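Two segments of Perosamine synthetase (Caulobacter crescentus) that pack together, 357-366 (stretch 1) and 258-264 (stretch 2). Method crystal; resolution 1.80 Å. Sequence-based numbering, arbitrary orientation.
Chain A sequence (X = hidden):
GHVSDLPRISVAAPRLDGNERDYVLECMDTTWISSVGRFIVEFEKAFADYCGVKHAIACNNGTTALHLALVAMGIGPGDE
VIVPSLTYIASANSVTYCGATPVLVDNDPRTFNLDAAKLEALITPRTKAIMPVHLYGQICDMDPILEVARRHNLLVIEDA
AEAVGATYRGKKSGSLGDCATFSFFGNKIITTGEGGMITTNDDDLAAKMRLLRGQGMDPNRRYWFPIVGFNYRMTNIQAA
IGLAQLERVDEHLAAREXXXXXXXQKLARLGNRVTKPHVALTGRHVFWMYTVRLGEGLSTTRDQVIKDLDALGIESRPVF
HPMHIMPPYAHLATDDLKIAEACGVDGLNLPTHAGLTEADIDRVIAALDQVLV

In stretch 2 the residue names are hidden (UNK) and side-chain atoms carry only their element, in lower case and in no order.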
# COMPACT_ATOMS: atom_id res chain seq x y z
N THR A 357 -15.54 26.44 -13.30
CA THR A 357 -16.47 27.56 -13.45
C THR A 357 -17.37 27.39 -14.67
O THR A 357 -17.04 26.65 -15.58
CB THR A 357 -15.75 28.95 -13.58
OG1 THR A 357 -15.00 29.04 -14.80
CG2 THR A 357 -14.82 29.16 -12.40
N GLU A 358 -18.46 28.16 -14.70
CA GLU A 358 -19.39 28.15 -15.81
C GLU A 358 -18.62 28.55 -17.08
O GLU A 358 -18.82 27.97 -18.14
CB GLU A 358 -20.58 29.10 -15.57
CG GLU A 358 -21.58 28.88 -16.66
CD GLU A 358 -22.83 29.71 -16.54
OE1 GLU A 358 -22.93 30.38 -15.51
OE2 GLU A 358 -23.72 29.71 -17.43
N ALA A 359 -17.64 29.43 -16.91
CA ALA A 359 -16.87 29.88 -18.06
C ALA A 359 -16.03 28.74 -18.60
O ALA A 359 -15.95 28.55 -19.81
CB ALA A 359 -16.00 31.09 -17.70
N ASP A 360 -15.43 27.99 -17.68
CA ASP A 360 -14.61 26.81 -18.02
C ASP A 360 -15.47 25.86 -18.85
O ASP A 360 -14.99 25.28 -19.84
CB ASP A 360 -14.27 26.01 -16.76
CG ASP A 360 -13.27 26.70 -15.84
OD1 ASP A 360 -12.57 27.61 -16.33
OD2 ASP A 360 -13.15 26.30 -14.66
N ILE A 361 -16.71 25.66 -18.38
CA ILE A 361 -17.61 24.75 -19.04
C ILE A 361 -17.97 25.34 -20.37
O ILE A 361 -17.97 24.64 -21.38
CB ILE A 361 -18.84 24.33 -18.22
CG1 ILE A 361 -18.42 23.72 -16.86
CG2 ILE A 361 -19.79 23.50 -19.09
CD1 ILE A 361 -17.17 22.75 -16.94
N ASP A 362 -18.20 26.64 -20.42
CA ASP A 362 -18.47 27.21 -21.72
C ASP A 362 -17.35 26.86 -22.74
O ASP A 362 -17.58 26.52 -23.92
CB ASP A 362 -18.53 28.73 -21.54
CG ASP A 362 -19.87 29.20 -21.01
OD1 ASP A 362 -20.86 28.45 -21.17
OD2 ASP A 362 -19.95 30.32 -20.46
N ARG A 363 -16.13 26.98 -22.25
CA ARG A 363 -14.90 26.74 -23.01
C ARG A 363 -14.81 25.30 -23.50
O ARG A 363 -14.54 25.05 -24.67
CB ARG A 363 -13.72 27.03 -22.08
CG ARG A 363 -12.41 26.99 -22.82
CD ARG A 363 -11.26 27.68 -22.04
NE ARG A 363 -9.97 27.18 -22.51
CZ ARG A 363 -8.91 26.93 -21.75
NH1 ARG A 363 -8.92 27.19 -20.43
NH2 ARG A 363 -7.80 26.49 -22.32
N VAL A 364 -15.11 24.35 -22.64
CA VAL A 364 -15.08 22.95 -23.05
C VAL A 364 -16.11 22.75 -24.17
O VAL A 364 -15.92 22.09 -25.18
CB VAL A 364 -15.54 22.13 -21.81
CG1 VAL A 364 -15.73 20.63 -22.15
CG2 VAL A 364 -14.51 22.23 -20.77
N ILE A 365 -17.30 23.31 -23.97
CA ILE A 365 -18.29 23.08 -25.00
C ILE A 365 -17.94 23.72 -26.35
O ILE A 365 -18.26 23.17 -27.40
CB ILE A 365 -19.66 23.54 -24.55
CG1 ILE A 365 -20.21 22.45 -23.61
CG2 ILE A 365 -20.56 23.78 -25.81
CD1 ILE A 365 -21.07 22.97 -22.52
N ALA A 366 -17.33 24.90 -26.32
CA ALA A 366 -16.99 25.57 -27.53
C ALA A 366 -15.93 24.76 -28.26
O ALA A 366 -15.98 24.63 -29.49
CB ALA A 366 -16.47 26.96 -27.21
N UNK A 258 -23.47 21.42 -9.79
CA UNK A 258 -23.59 22.69 -10.51
C UNK A 258 -22.95 22.55 -11.90
O UNK A 258 -23.52 22.92 -12.95
c UNK A 258 -23.30 25.01 -9.46
c UNK A 258 -22.72 23.65 -9.70
n UNK A 258 -21.93 25.06 -7.42
n UNK A 258 -22.69 24.65 -5.25
c UNK A 258 -21.69 24.78 -6.14
n UNK A 258 -20.44 24.59 -5.72
c UNK A 258 -23.26 25.29 -7.97
N UNK A 259 -21.75 21.97 -11.88
CA UNK A 259 -20.96 21.78 -13.07
C UNK A 259 -21.71 20.90 -14.04
O UNK A 259 -21.84 21.21 -15.24
c UNK A 259 -19.62 21.10 -12.74
c UNK A 259 -19.03 20.37 -14.05
c UNK A 259 -18.66 22.16 -12.18
N UNK A 260 -22.26 19.82 -13.49
CA UNK A 260 -23.03 18.88 -14.28
C UNK A 260 -24.24 19.62 -14.86
O UNK A 260 -24.66 19.40 -16.01
c UNK A 260 -23.59 17.73 -13.35
c UNK A 260 -22.48 16.80 -12.97
c UNK A 260 -24.62 16.92 -14.14
N UNK A 261 -24.81 20.50 -14.05
CA UNK A 261 -25.96 21.23 -14.55
C UNK A 261 -25.65 22.13 -15.72
O UNK A 261 -26.46 22.31 -16.65
N UNK A 262 -24.45 22.67 -15.71
CA UNK A 262 -24.00 23.56 -16.77
C UNK A 262 -23.88 22.76 -18.06
O UNK A 262 -24.32 23.20 -19.12
c UNK A 262 -24.01 26.05 -15.30
c UNK A 262 -20.71 27.05 -12.24
c UNK A 262 -21.98 27.43 -12.60
c UNK A 262 -20.66 25.30 -14.00
c UNK A 262 -22.62 26.72 -13.65
c UNK A 262 -21.97 25.68 -14.37
n UNK A 262 -23.85 26.92 -14.23
c UNK A 262 -20.03 26.00 -12.94
c UNK A 262 -22.89 25.25 -15.39
c UNK A 262 -22.67 24.18 -16.36
N UNK A 263 -23.35 21.55 -17.93
CA UNK A 263 -23.23 20.61 -19.06
C UNK A 263 -24.59 20.30 -19.66
O UNK A 263 -24.72 20.31 -20.88
c UNK A 263 -22.50 19.31 -18.66
c UNK A 263 -20.97 19.32 -18.73
c UNK A 263 -20.22 18.93 -17.65
c UNK A 263 -18.90 19.69 -19.93
c UNK A 263 -18.82 18.94 -17.66
o UNK A 263 -16.74 19.26 -18.86
c UNK A 263 -18.14 19.30 -18.80
c UNK A 263 -20.30 19.68 -19.88
N UNK A 264 -25.57 20.04 -18.80
CA UNK A 264 -26.92 19.62 -19.23
C UNK A 264 -27.58 20.70 -20.03
O UNK A 264 -28.26 20.44 -21.01
o UNK A 264 -27.00 15.90 -19.15
c UNK A 264 -27.78 19.19 -18.03
c UNK A 264 -27.57 17.72 -17.66
c UNK A 264 -27.85 16.78 -18.83
o UNK A 264 -28.94 16.93 -19.44

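Position 258 opens the stretch with seven side-chain atoms: three carbons, a nitrogen, then a carbon carrying two more nitrogens. They lie out of reach of stretch 1. That guanidinium chain is arginine, R258. Its contribution here is backbone, since its O accepts from the N of position 262 at 2.9 Å.

Position 259 has three side-chain carbons, one carrying the other two, and one of the branch carbons lies near I361 CD1. Branching at CB with no heteroatom gives valine, V259. Its CA-to-CB bond points sideways, yet its CG1 comes within 4.2 Å of I361 CD1, a small apolar contact in a buried setting.

Position 260 repeats the same three-carbon fork but touches nothing on stretch 1. It is also valine, V260. The difference is direction: this one points away.

Position 261 has no side-chain atoms at all, and so nothing to touch stretch 1 with; it is glycine, G261. Nothing of stretch 1 comes near enough to account for the absence.

Position 262 carries ten side-chain atoms, a carbon followed by fused five- and six-membered rings with eight carbons and one nitrogen. The six-membered ring lies under the start of the stretch 1 helix, and only tryptophan fits: W262. E358 N sits over one ring face, 3.2 Å from W262 CZ3. E358 CB makes a CH-pi contact, 3.6 Å from the centroid of the six-membered ring and 11° off its normal. I361 CG1 adds an apolar contact at 4.0 Å from W262 CE3.

Position 263 has one carbon, then a six-carbon ring bearing an oxygen, and the ring meets I361, V364 and I365. This is tyrosine, Y263. Its CA-to-CB bond points sideways, but the ring end comes nearer. I361 CG2 lies over one face, 4.2 Å from the ring centroid, while V364 CG1 sits at the edge, 3.7 Å from Y263 OH. That hydroxyl is hydrogen-bonded elsewhere in the structure.

Position 264 shows three carbons, the third carrying two oxygens, all out of reach of stretch 1. This is glutamate, E264, exposed.

The contact works without a single hydrogen bond across it. Two helices, their axes 9.7 Å apart at closest approach and 39° from parallel, bury 402 Å² through aromatic surface and aliphatic branches. I361 is the hub, touching V259, W262 and Y263. The helix start is secured locally: T357 OG1 caps D360 N at 3.1 Å, and T357 N returns a bond to D360 OD2 at 2.8 Å. The rule to read is a division of surfaces: W262 takes the first turn, Y263 reaches along to V364 and I365, and I361 bridges both rings.

Stretch 2, residues 258-264: RVVGWYE
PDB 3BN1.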